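Local coordinates for protein glucosamine--fructose-6-phosphate aminotransferase [isomerizing] (Francisella tularensis subsp. tularensis, PDB 3TBF) that probably makes glucosamine 6-phosphate from fructose 6-phosphate and glutamine, its C-terminal isomerase half being built from two SIS domains, at residues Thr54-Ile59 with Val98-Ser103; Ala68-Lys73 with Cys84-Ala89; Leu104-Ser109 with Gly131-Cys136; Ser120-Lys125 with Val144-Ile149. All blocks are in the same frame, centred on the assembly; numbering follows the deposited sequence.

Contact 1 of 4, residues Thr54-Ile59 with Val98-Ser103; sequences TKHICI and VVVDGS
Lys55 and His56 both turn their backbone N-H groups to Gly102 O, the tight part of the contact, where two parallel strands of the first SIS domain's sheet begin to pair. The bond from Lys55 N to Gly102 O is 2.6 Å long and almost straight, whereas His56 N, 3.2 Å from Gly102 O, comes from well above the carbonyl plane, and one oxygen thus holds two successive amides. Gly102 is the third residue of a type II turn from Val100 to Ser103, the position where its positive phi (74°) belongs, and a side chain here would run into Lys55 CG. The parallel bridge then sets in at His56 and Ser103, where Ser103 CA lies 3.2 Å from His56 O in a C-H...O contact. Chi1 of His56 (-178°) puts CG on the side of Ser103 and Val100. The ring carries Val100 over one face, CG2 offset toward the rim; a branched aliphatic suits that flat surface, and Val100 also packs against Pro83 of the second subunit. Toward solvent the contact loosens. The Lys55 chain bends at successive torsions and takes its ammonium away, as befits an exposed lysine, and Asp101 points its carboxylate outward to Asn128. The imidazole keeps a weak bond to the serine hydroxyl, with His56 ND1 3.1 Å from Ser103 OG and an angle of 120° at the hydrogen.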
loop_
_atom_site.group_PDB
_atom_site.type_symbol
_atom_site.label_atom_id
_atom_site.label_comp_id
_atom_site.label_asym_id
_atom_site.label_seq_id
_atom_site.Cartn_x
_atom_site.Cartn_y
_atom_site.Cartn_z
ATOM N N THR A 54 20.018 -15.138 -8.407
ATOM C CA THR A 54 18.836 -14.431 -7.975
ATOM C C THR A 54 17.661 -14.917 -8.735
ATOM O O THR A 54 17.722 -14.985 -9.958
ATOM C CB THR A 54 18.965 -12.946 -8.224
ATOM O OG1 THR A 54 19.979 -12.439 -7.367
ATOM C CG2 THR A 54 17.634 -12.194 -8.007
ATOM N N LYS A 55 16.607 -15.290 -8.006
ATOM C CA LYS A 55 15.349 -15.729 -8.618
ATOM C C LYS A 55 14.163 -14.899 -8.148
ATOM O O LYS A 55 13.044 -14.966 -8.683
ATOM C CB LYS A 55 15.070 -17.190 -8.318
ATOM C CG LYS A 55 16.297 -18.021 -8.070
ATOM C CD LYS A 55 16.372 -19.249 -8.981
ATOM C CE LYS A 55 16.927 -18.840 -10.341
ATOM N NZ LYS A 55 18.404 -18.509 -10.316
ATOM N N HIS A 56 14.411 -14.120 -7.135
ATOM C CA HIS A 56 13.406 -13.283 -6.610
ATOM C C HIS A 56 14.094 -12.098 -6.005
ATOM O O HIS A 56 15.127 -12.205 -5.416
ATOM C CB HIS A 56 12.628 -14.046 -5.539
ATOM C CG HIS A 56 11.509 -13.260 -4.946
ATOM N ND1 HIS A 56 11.693 -12.400 -3.887
ATOM C CD2 HIS A 56 10.186 -13.216 -5.247
ATOM C CE1 HIS A 56 10.537 -11.837 -3.579
ATOM N NE2 HIS A 56 9.605 -12.314 -4.388
ATOM N N ILE A 57 13.486 -10.954 -6.152
ATOM C CA ILE A 57 14.046 -9.734 -5.628
ATOM C C ILE A 57 13.125 -9.166 -4.579
ATOM O O ILE A 57 11.971 -8.925 -4.865
ATOM C CB ILE A 57 14.211 -8.711 -6.728
ATOM C CG1 ILE A 57 15.277 -9.164 -7.683
ATOM C CG2 ILE A 57 14.579 -7.376 -6.144
ATOM C CD1 ILE A 57 15.240 -8.399 -8.904
ATOM N N CYS A 58 13.698 -8.896 -3.396
ATOM C CA CYS A 58 12.976 -8.439 -2.212
ATOM C C CYS A 58 13.434 -7.040 -1.874
ATOM O O CYS A 58 14.540 -6.848 -1.358
ATOM C CB CYS A 58 13.287 -9.375 -1.015
ATOM S SG CYS A 58 11.894 -9.776 0.071
ATOM N N ILE A 59 12.610 -6.041 -2.157
ATOM C CA ILE A 59 13.028 -4.636 -1.945
ATOM C C ILE A 59 12.441 -4.199 -0.603
ATOM O O ILE A 59 11.239 -4.335 -0.372
ATOM C CB ILE A 59 12.566 -3.720 -3.026
ATOM C CG1 ILE A 59 13.165 -4.106 -4.378
ATOM C CG2 ILE A 59 13.003 -2.279 -2.761
ATOM C CD1 ILE A 59 12.655 -3.225 -5.551
ATOM N N VAL A 98 8.587 -15.387 5.255
ATOM C CA VAL A 98 9.153 -16.498 4.542
ATOM C C VAL A 98 9.938 -15.950 3.362
ATOM O O VAL A 98 9.498 -15.051 2.644
ATOM C CB VAL A 98 8.064 -17.421 3.972
ATOM C CG1 VAL A 98 8.699 -18.542 3.113
ATOM C CG2 VAL A 98 7.218 -18.028 5.042
ATOM N N VAL A 99 11.090 -16.529 3.127
ATOM C CA VAL A 99 11.999 -16.049 2.127
ATOM C C VAL A 99 12.100 -17.063 1.012
ATOM O O VAL A 99 12.616 -18.147 1.214
ATOM C CB VAL A 99 13.369 -15.863 2.741
ATOM C CG1 VAL A 99 14.395 -15.447 1.641
ATOM C CG2 VAL A 99 13.284 -14.849 3.848
ATOM N N VAL A 100 11.587 -16.719 -0.156
ATOM C CA VAL A 100 11.719 -17.571 -1.352
ATOM C C VAL A 100 13.200 -18.010 -1.597
ATOM O O VAL A 100 14.143 -17.231 -1.381
ATOM C CB VAL A 100 11.216 -16.769 -2.599
ATOM C CG1 VAL A 100 11.467 -17.530 -3.858
ATOM C CG2 VAL A 100 9.678 -16.381 -2.441
ATOM N N ASP A 101 13.424 -19.244 -2.038
ATOM C CA ASP A 101 14.793 -19.617 -2.456
ATOM C C ASP A 101 15.291 -18.662 -3.556
ATOM O O ASP A 101 14.543 -18.261 -4.441
ATOM C CB ASP A 101 14.883 -21.064 -2.992
ATOM C CG ASP A 101 15.260 -22.119 -1.901
ATOM O OD1 ASP A 101 15.828 -21.792 -0.818
ATOM O OD2 ASP A 101 14.992 -23.322 -2.156
ATOM N N GLY A 102 16.568 -18.318 -3.487
ATOM C CA GLY A 102 17.172 -17.468 -4.509
ATOM C C GLY A 102 16.764 -16.000 -4.444
ATOM O O GLY A 102 16.813 -15.285 -5.447
ATOM N N SER A 103 16.388 -15.566 -3.243
ATOM C CA SER A 103 15.927 -14.221 -3.014
ATOM C C SER A 103 17.085 -13.270 -2.796
ATOM O O SER A 103 17.957 -13.552 -1.979
ATOM C CB SER A 103 15.045 -14.182 -1.783
ATOM O OG SER A 103 13.718 -14.052 -2.178
#

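Contact 2 of 4, residues Ala68-Lys73 with Cys84-Ala89; sequences AGMTAK and CSVEIA
Lys73 and Val86 carry most of this contact, in which helix 63-80 packs on strand 84-88 within the beta-alpha-beta unit that opens the first SIS domain's sheet. The helix runs back almost antiparallel to the strand, at 166°, with 8.2 Å between the axes. In the first shell, Val86 sets both methyls against the helix backbone: CG2 lies 3.5 Å from Gly69 O, and CG1 faces Met70 N at 3.9 Å. Glycine suits the place, since a side chain at Gly69 would press tightly on Val86 CG1. The Met70 side chain, a selenomethionine, crosses that of Val86 at about a right angle, touching it through CG before its end leads away toward Tyr239 and Ile243 of helix 238-253. One turn on, Lys73 CB touches both Val86 CG2 and Cys84 SG, each 3.9 Å away. Lysine suits the place because its methylenes, extended beyond CG, can pass Cys84 O before the ammonium bonds to it, NZ lying in the plane of that carbonyl. Farther out, strand 84-88 is held by backbone bonds to Ile57 and Ile59 of the adjoining strand, and Glu77 accepts from Cys84 N. A water joins the two segments as well, accepting from Val86 N at 2.8 Å and from Lys73 NZ, while Lys73 NZ itself donates a hydrogen bond to Cys84 O at 3.1 Å.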
loop_
_atom_site.group_PDB
_atom_site.type_symbol
_atom_site.label_atom_id
_atom_site.label_comp_id
_atom_site.label_asym_id
_atom_site.label_seq_id
_atom_site.Cartn_x
_atom_site.Cartn_y
_atom_site.Cartn_z
ATOM N N ALA A 68 10.148 4.585 -4.429
ATOM C CA ALA A 68 10.972 4.275 -5.592
ATOM C C ALA A 68 10.932 2.782 -5.878
ATOM O O ALA A 68 10.796 2.361 -7.024
ATOM C CB ALA A 68 12.460 4.783 -5.401
ATOM N N GLY A 69 11.041 1.977 -4.829
ATOM C CA GLY A 69 11.000 0.539 -4.969
ATOM C C GLY A 69 9.730 0.019 -5.589
ATOM O O GLY A 69 9.749 -0.858 -6.442
HETATM N N MSE A 70 8.607 0.553 -5.149
HETATM C CA MSE A 70 7.335 0.236 -5.766
HETATM C C MSE A 70 7.312 0.557 -7.256
HETATM O O MSE A 70 6.718 -0.178 -8.063
HETATM C CB MSE A 70 6.217 1.037 -5.077
HETATM C CG MSE A 70 5.751 0.405 -3.801
HETATM SE SE MSE A 70 4.223 1.417 -3.041
HETATM C CE MSE A 70 2.886 1.011 -4.458
ATOM N N THR A 71 7.958 1.656 -7.643
ATOM C CA THR A 71 7.968 2.002 -9.055
ATOM C C THR A 71 8.756 0.910 -9.759
ATOM O O THR A 71 8.345 0.347 -10.762
ATOM C CB THR A 71 8.616 3.351 -9.264
ATOM O OG1 THR A 71 8.019 4.324 -8.392
ATOM C CG2 THR A 71 8.459 3.794 -10.660
ATOM N N ALA A 72 9.891 0.579 -9.197
ATOM C CA ALA A 72 10.842 -0.326 -9.846
ATOM C C ALA A 72 10.291 -1.734 -10.040
ATOM O O ALA A 72 10.750 -2.494 -10.887
ATOM C CB ALA A 72 12.133 -0.420 -8.968
ATOM N N LYS A 73 9.362 -2.132 -9.188
ATOM C CA LYS A 73 8.835 -3.477 -9.286
ATOM C C LYS A 73 8.171 -3.639 -10.662
ATOM O O LYS A 73 8.275 -4.690 -11.276
ATOM C CB LYS A 73 7.881 -3.755 -8.129
ATOM C CG LYS A 73 6.813 -4.802 -8.422
ATOM C CD LYS A 73 5.923 -5.104 -7.227
ATOM C CE LYS A 73 5.139 -6.403 -7.493
ATOM N NZ LYS A 73 4.697 -7.053 -6.291
ATOM N N CYS A 84 9.262 -9.773 -8.051
ATOM C CA CYS A 84 9.732 -8.724 -7.154
ATOM C C CYS A 84 8.693 -8.414 -6.081
ATOM O O CYS A 84 7.500 -8.280 -6.394
ATOM C CB CYS A 84 9.977 -7.493 -7.993
ATOM S SG CYS A 84 10.810 -6.162 -7.143
ATOM N N SER A 85 9.098 -8.333 -4.819
ATOM C CA SER A 85 8.185 -7.841 -3.818
ATOM C C SER A 85 8.743 -6.590 -3.137
ATOM O O SER A 85 9.978 -6.378 -3.074
ATOM C CB SER A 85 7.858 -8.921 -2.788
ATOM O OG SER A 85 9.006 -9.266 -2.071
ATOM N N VAL A 86 7.852 -5.720 -2.679
ATOM C CA VAL A 86 8.341 -4.535 -2.097
ATOM C C VAL A 86 7.700 -4.350 -0.765
ATOM O O VAL A 86 6.494 -4.319 -0.704
ATOM C CB VAL A 86 8.069 -3.290 -2.948
ATOM C CG1 VAL A 86 8.712 -2.110 -2.251
ATOM C CG2 VAL A 86 8.697 -3.420 -4.333
ATOM N N GLU A 87 8.503 -4.150 0.283
ATOM C CA GLU A 87 7.933 -4.045 1.603
ATOM C C GLU A 87 8.481 -2.917 2.464
ATOM O O GLU A 87 9.669 -2.616 2.442
ATOM C CB GLU A 87 8.052 -5.384 2.328
ATOM C CG GLU A 87 6.879 -5.569 3.405
ATOM C CD GLU A 87 6.778 -6.995 3.972
ATOM O OE1 GLU A 87 6.963 -7.967 3.180
ATOM O OE2 GLU A 87 6.488 -7.114 5.194
ATOM N N ILE A 88 7.606 -2.304 3.234
ATOM C CA ILE A 88 8.014 -1.331 4.208
ATOM C C ILE A 88 8.886 -1.913 5.333
ATOM O O ILE A 88 8.549 -2.919 6.004
ATOM C CB ILE A 88 6.800 -0.624 4.821
ATOM C CG1 ILE A 88 6.151 0.261 3.772
ATOM C CG2 ILE A 88 7.242 0.363 5.917
ATOM C CD1 ILE A 88 4.662 0.194 3.798
ATOM N N ALA A 89 10.010 -1.249 5.549
ATOM C CA ALA A 89 11.001 -1.743 6.484
ATOM C C ALA A 89 10.480 -1.885 7.933
ATOM O O ALA A 89 10.863 -2.792 8.619
ATOM C CB ALA A 89 12.177 -0.822 6.465
HETATM O O HOH W 1 5.200 -5.750 -3.555
#

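Contact 3 of 4, residues Leu104-Ser109 with Gly131-Cys136; sequences LFVSIS and GSMCIC
Phe105 to Ser109 and Gly131 to Ile135 pair as parallel strands, 4.7 Å apart at closest approach and crossing at -20°, joined by five backbone hydrogen bonds from Phe105 N-Gly131 O to Ser109 N-Ile135 O. They are the two strands of a beta-alpha-beta unit with helix 115-124, in the Rossmann-like sheet of the SIS domain. Side chains alternate between the faces. On one, Val106, Ile108, Met133 and Ile135 make an apolar layer, fitting for a buried sheet. Val106 and the selenomethionine Met133 run alongside each other in the same direction; the bend at chi3 (82°) brings CE back to 4.0 Å from both Val106 CG1 and Val106 CG2. Ile108 CG2 packs on Ile135 CB at 4.3 Å. The other face bears Phe105, Ser107, Ser132 and Cys134, smaller groups apart from the ring, beneath helices 115-124 and 142-146. Phe105 packs on Leu121 and meets Tyr129 edge-to-face. Ser107 keeps its hydroxyl between backbone N and carbonyl carbon (chi1 61°), where OG is 3.9 Å from Cys134 SG. A water sits at the edge of the Phe105 ring, in its plane, hydrogen-bonded to Ser107 OG at 2.8 Å and weakly to Met133 O.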
loop_
_atom_site.group_PDB
_atom_site.type_symbol
_atom_site.label_atom_id
_atom_site.label_comp_id
_atom_site.label_asym_id
_atom_site.label_seq_id
_atom_site.Cartn_x
_atom_site.Cartn_y
_atom_site.Cartn_z
ATOM N N LEU A 104 17.070 -12.141 -3.491
ATOM C CA LEU A 104 18.063 -11.097 -3.287
ATOM C C LEU A 104 17.422 -10.025 -2.445
ATOM O O LEU A 104 16.316 -9.593 -2.741
ATOM C CB LEU A 104 18.488 -10.506 -4.636
ATOM C CG LEU A 104 19.506 -9.385 -4.617
ATOM C CD1 LEU A 104 20.851 -9.961 -4.147
ATOM C CD2 LEU A 104 19.578 -8.692 -5.973
ATOM N N PHE A 105 18.084 -9.655 -1.368
ATOM C CA PHE A 105 17.637 -8.602 -0.483
ATOM C C PHE A 105 18.199 -7.267 -0.998
ATOM O O PHE A 105 19.394 -7.066 -1.080
ATOM C CB PHE A 105 18.108 -8.887 0.955
ATOM C CG PHE A 105 17.619 -7.892 1.957
ATOM C CD1 PHE A 105 18.269 -6.672 2.130
ATOM C CD2 PHE A 105 16.494 -8.135 2.700
ATOM C CE1 PHE A 105 17.797 -5.727 3.054
ATOM C CE2 PHE A 105 16.041 -7.204 3.648
ATOM C CZ PHE A 105 16.684 -5.991 3.793
ATOM N N VAL A 106 17.319 -6.377 -1.424
ATOM C CA VAL A 106 17.697 -5.083 -1.947
ATOM C C VAL A 106 17.150 -4.040 -0.997
ATOM O O VAL A 106 15.941 -4.008 -0.732
ATOM C CB VAL A 106 17.089 -4.843 -3.289
ATOM C CG1 VAL A 106 17.363 -3.374 -3.774
ATOM C CG2 VAL A 106 17.606 -5.848 -4.268
ATOM N N SER A 107 18.035 -3.222 -0.430
ATOM C CA SER A 107 17.601 -2.084 0.345
ATOM C C SER A 107 17.854 -0.758 -0.407
ATOM O O SER A 107 18.697 -0.650 -1.301
ATOM C CB SER A 107 18.290 -2.084 1.688
ATOM O OG SER A 107 19.670 -1.990 1.556
ATOM N N ILE A 108 17.015 0.221 -0.142
ATOM C CA ILE A 108 17.181 1.500 -0.775
ATOM C C ILE A 108 17.248 2.537 0.320
ATOM O O ILE A 108 16.377 2.576 1.164
ATOM C CB ILE A 108 15.999 1.821 -1.677
ATOM C CG1 ILE A 108 15.748 0.682 -2.695
ATOM C CG2 ILE A 108 16.270 3.130 -2.424
ATOM C CD1 ILE A 108 14.487 0.849 -3.514
ATOM N N SER A 109 18.289 3.361 0.308
ATOM C CA SER A 109 18.438 4.389 1.318
ATOM C C SER A 109 19.348 5.514 0.878
ATOM O O SER A 109 20.448 5.276 0.393
ATOM C CB SER A 109 19.036 3.806 2.553
ATOM O OG SER A 109 19.078 4.778 3.561
ATOM N N GLY A 131 21.929 -13.151 -1.031
ATOM C CA GLY A 131 22.801 -12.006 -0.761
ATOM C C GLY A 131 22.051 -10.692 -0.652
ATOM O O GLY A 131 20.824 -10.674 -0.655
ATOM N N SER A 132 22.791 -9.597 -0.548
ATOM C CA SER A 132 22.198 -8.270 -0.384
ATOM C C SER A 132 22.839 -7.218 -1.296
ATOM O O SER A 132 24.024 -7.301 -1.658
ATOM C CB SER A 132 22.317 -7.808 1.067
ATOM O OG SER A 132 23.659 -7.915 1.510
HETATM N N MSE A 133 22.036 -6.224 -1.655
HETATM C CA MSE A 133 22.496 -5.109 -2.453
HETATM C C MSE A 133 21.888 -3.862 -1.893
HETATM O O MSE A 133 20.731 -3.838 -1.600
HETATM C CB MSE A 133 22.073 -5.253 -3.905
HETATM C CG MSE A 133 22.435 -4.016 -4.744
HETATM SE SE MSE A 133 22.047 -4.249 -6.625
HETATM C CE MSE A 133 20.090 -3.813 -6.615
ATOM N N CYS A 134 22.670 -2.816 -1.779
ATOM C CA CYS A 134 22.173 -1.542 -1.344
ATOM C C CYS A 134 22.146 -0.553 -2.474
ATOM O O CYS A 134 23.128 -0.400 -3.182
ATOM C CB CYS A 134 23.084 -0.945 -0.272
ATOM S SG CYS A 134 22.307 0.608 0.299
ATOM N N ILE A 135 21.036 0.144 -2.637
ATOM C CA ILE A 135 21.015 1.336 -3.493
ATOM C C ILE A 135 21.142 2.545 -2.584
ATOM O O ILE A 135 20.174 2.931 -1.928
ATOM C CB ILE A 135 19.733 1.455 -4.269
ATOM C CG1 ILE A 135 19.513 0.172 -5.036
ATOM C CG2 ILE A 135 19.701 2.704 -5.157
ATOM C CD1 ILE A 135 19.287 0.366 -6.353
ATOM N N CYS A 136 22.346 3.123 -2.510
ATOM C CA CYS A 136 22.605 4.139 -1.455
ATOM C C CYS A 136 23.327 5.324 -2.036
ATOM O O CYS A 136 23.903 5.215 -3.090
ATOM C CB CYS A 136 23.351 3.531 -0.239
ATOM S SG CYS A 136 23.867 4.743 1.155
HETATM O O HOH W 2 21.051 -4.424 1.258
#

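Contact 4 of 4, residues Ser120-Lys125 with Val144-Ile149; sequences SLRKSK and VRESDI
Glu146 has the most surface covered in this contact, and its carboxylate meets Arg122 in a side-on salt bridge. Arg122 NE points at Glu146 OE1 from 2.9 Å and Arg122 NH2 at Glu146 OE2 from 2.7 Å, both bonds nearly straight and both using the syn lone pairs. The guanidinium and carboxylate planes are only 7° apart, and the paired bonds fix the rotation of each group. Arginine suits the place because it can offer two parallel N-H groups from one edge. Its chain, extended from CG to NE, carries that edge across to the acid, while Arg122 NH1 turns to a second carboxylate, that of Glu119. The contact joins two helices on the same side of the SIS domain's parallel sheet: helix 115-124, the crossover of a beta-alpha-beta unit, and the end of the short helix 142-146. Leu121 packs on the start of the same glutamate side chain and on Ser147. Its chi1 (171°) directs CG toward segment 144-149, and of the two methyls CD2 makes the contact, 3.9 Å from Glu146 CB and 3.3 Å from Ser147 OG; that hydroxyl is bonded back to Leu143 O. On its sheet side Leu121 also touches Phe105 and Ser132. Lys125, exposed to solvent, sends its long chain to the backbone of the same glutamate, where Lys125 NZ donates to Glu146 O at 2.6 Å, in the carbonyl plane and on a lone pair.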
loop_
_atom_site.group_PDB
_atom_site.type_symbol
_atom_site.label_atom_id
_atom_site.label_comp_id
_atom_site.label_asym_id
_atom_site.label_seq_id
_atom_site.Cartn_x
_atom_site.Cartn_y
_atom_site.Cartn_z
ATOM N N SER A 120 16.512 -4.500 8.997
ATOM C CA SER A 120 16.012 -5.531 8.083
ATOM C C SER A 120 17.174 -6.186 7.370
ATOM O O SER A 120 17.176 -7.397 7.167
ATOM C CB SER A 120 15.036 -4.964 7.053
ATOM O OG SER A 120 13.861 -4.528 7.690
ATOM N N LEU A 121 18.198 -5.419 7.013
ATOM C CA LEU A 121 19.318 -6.074 6.397
ATOM C C LEU A 121 19.957 -7.055 7.411
ATOM O O LEU A 121 20.228 -8.210 7.092
ATOM C CB LEU A 121 20.291 -5.066 5.808
ATOM C CG LEU A 121 21.639 -5.600 5.292
ATOM C CD1 LEU A 121 21.458 -6.548 4.144
ATOM C CD2 LEU A 121 22.617 -4.472 4.912
ATOM N N ARG A 122 20.138 -6.628 8.648
ATOM C CA ARG A 122 20.807 -7.480 9.629
ATOM C C ARG A 122 20.040 -8.757 9.873
ATOM O O ARG A 122 20.636 -9.827 10.000
ATOM C CB ARG A 122 21.056 -6.730 10.931
ATOM C CG ARG A 122 22.175 -5.727 10.737
ATOM C CD ARG A 122 22.152 -4.627 11.753
ATOM N NE ARG A 122 23.304 -3.743 11.535
ATOM C CZ ARG A 122 23.593 -2.681 12.286
ATOM N NH1 ARG A 122 22.809 -2.357 13.309
ATOM N NH2 ARG A 122 24.657 -1.938 12.016
ATOM N N LYS A 123 18.722 -8.652 9.903
ATOM C CA LYS A 123 17.888 -9.816 10.069
ATOM C C LYS A 123 18.013 -10.751 8.870
ATOM O O LYS A 123 18.106 -11.969 9.029
ATOM C CB LYS A 123 16.442 -9.369 10.331
ATOM C CG LYS A 123 15.368 -10.343 9.914
ATOM C CD LYS A 123 13.959 -9.925 10.388
ATOM C CE LYS A 123 12.887 -10.415 9.356
ATOM N NZ LYS A 123 11.579 -10.589 10.005
ATOM N N SER A 124 18.078 -10.185 7.677
ATOM C CA SER A 124 18.141 -10.979 6.445
ATOM C C SER A 124 19.339 -11.930 6.409
ATOM O O SER A 124 19.356 -12.920 5.682
ATOM C CB SER A 124 18.184 -10.040 5.234
ATOM O OG SER A 124 19.492 -9.627 5.002
ATOM N N LYS A 125 20.374 -11.581 7.149
ATOM C CA LYS A 125 21.610 -12.380 7.136
ATOM C C LYS A 125 21.486 -13.719 7.865
ATOM O O LYS A 125 22.267 -14.619 7.626
ATOM C CB LYS A 125 22.779 -11.571 7.697
ATOM C CG LYS A 125 23.470 -10.841 6.555
ATOM C CD LYS A 125 23.981 -9.546 6.975
ATOM C CE LYS A 125 24.729 -8.905 5.831
ATOM N NZ LYS A 125 25.918 -8.212 6.398
ATOM N N VAL A 144 25.886 0.307 3.111
ATOM C CA VAL A 144 26.906 -0.043 2.132
ATOM C C VAL A 144 27.919 -1.045 2.697
ATOM O O VAL A 144 28.223 -2.039 2.068
ATOM C CB VAL A 144 27.611 1.200 1.621
ATOM C CG1 VAL A 144 28.819 0.817 0.746
ATOM C CG2 VAL A 144 26.608 2.150 0.898
ATOM N N ARG A 145 28.401 -0.821 3.899
ATOM C CA ARG A 145 29.380 -1.747 4.478
ATOM C C ARG A 145 28.803 -3.145 4.703
ATOM O O ARG A 145 29.438 -4.152 4.474
ATOM C CB ARG A 145 29.963 -1.195 5.781
ATOM C CG ARG A 145 30.736 0.121 5.578
ATOM C CD ARG A 145 31.452 0.568 6.873
ATOM N NE ARG A 145 30.521 0.678 7.990
ATOM C CZ ARG A 145 29.977 1.795 8.440
ATOM N NH1 ARG A 145 30.247 2.958 7.883
ATOM N NH2 ARG A 145 29.156 1.738 9.478
ATOM N N GLU A 146 27.559 -3.200 5.124
ATOM C CA GLU A 146 27.014 -4.463 5.511
ATOM C C GLU A 146 26.359 -5.201 4.378
ATOM O O GLU A 146 26.004 -6.353 4.575
ATOM C CB GLU A 146 26.094 -4.280 6.663
ATOM C CG GLU A 146 26.846 -3.778 7.869
ATOM C CD GLU A 146 25.924 -3.546 9.048
ATOM O OE1 GLU A 146 25.042 -4.407 9.290
ATOM O OE2 GLU A 146 26.082 -2.511 9.749
ATOM N N SER A 147 26.233 -4.591 3.199
ATOM C CA SER A 147 25.657 -5.292 2.065
ATOM C C SER A 147 26.748 -5.981 1.240
ATOM O O SER A 147 27.898 -5.595 1.288
ATOM C CB SER A 147 24.868 -4.317 1.174
ATOM O OG SER A 147 23.826 -3.724 1.920
ATOM N N ASP A 148 26.381 -6.989 0.458
ATOM C CA ASP A 148 27.344 -7.610 -0.436
ATOM C C ASP A 148 27.756 -6.686 -1.556
ATOM O O ASP A 148 28.896 -6.696 -1.967
ATOM C CB ASP A 148 26.769 -8.862 -1.064
ATOM C CG ASP A 148 26.456 -9.919 -0.049
ATOM O OD1 ASP A 148 27.128 -9.932 1.005
ATOM O OD2 ASP A 148 25.569 -10.734 -0.319
ATOM N N ILE A 149 26.819 -5.913 -2.081
ATOM C CA ILE A 149 27.116 -5.007 -3.165
ATOM C C ILE A 149 26.331 -3.710 -3.023
ATOM O O ILE A 149 25.240 -3.679 -2.470
ATOM C CB ILE A 149 26.880 -5.695 -4.523
ATOM C CG1 ILE A 149 25.452 -6.195 -4.696
ATOM C CG2 ILE A 149 27.752 -6.936 -4.662
ATOM C CD1 ILE A 149 25.255 -6.784 -6.103
#

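All four contacts belong to the first SIS domain; contacts 1 to 3 involve strands of its parallel sheet, ordered 84-88, 56-61, 103-109, 129-136, 149-152, and contact 4 lies among the helices on one face. Contact 2 lies within the chain span that contact 1 closes; contacts 3 and 4 follow, their segments alternating. Contacts 1 and 2 are joined through neighbouring strands 56-61 and 84-88, with a probable hydrogen bond from Ile59 N to Ser85 O, while contact 1 passes directly into contact 3 at Leu104. The centres of contacts 3 and 4 are about 7 Å apart: contact 3 joins the strands flanking helix 115-124, contact 4 that helix to helix 142-146 and the following loop. Contacts 1 and 2 also touch the second subunit, so this side of the domain lies at the dimer interface.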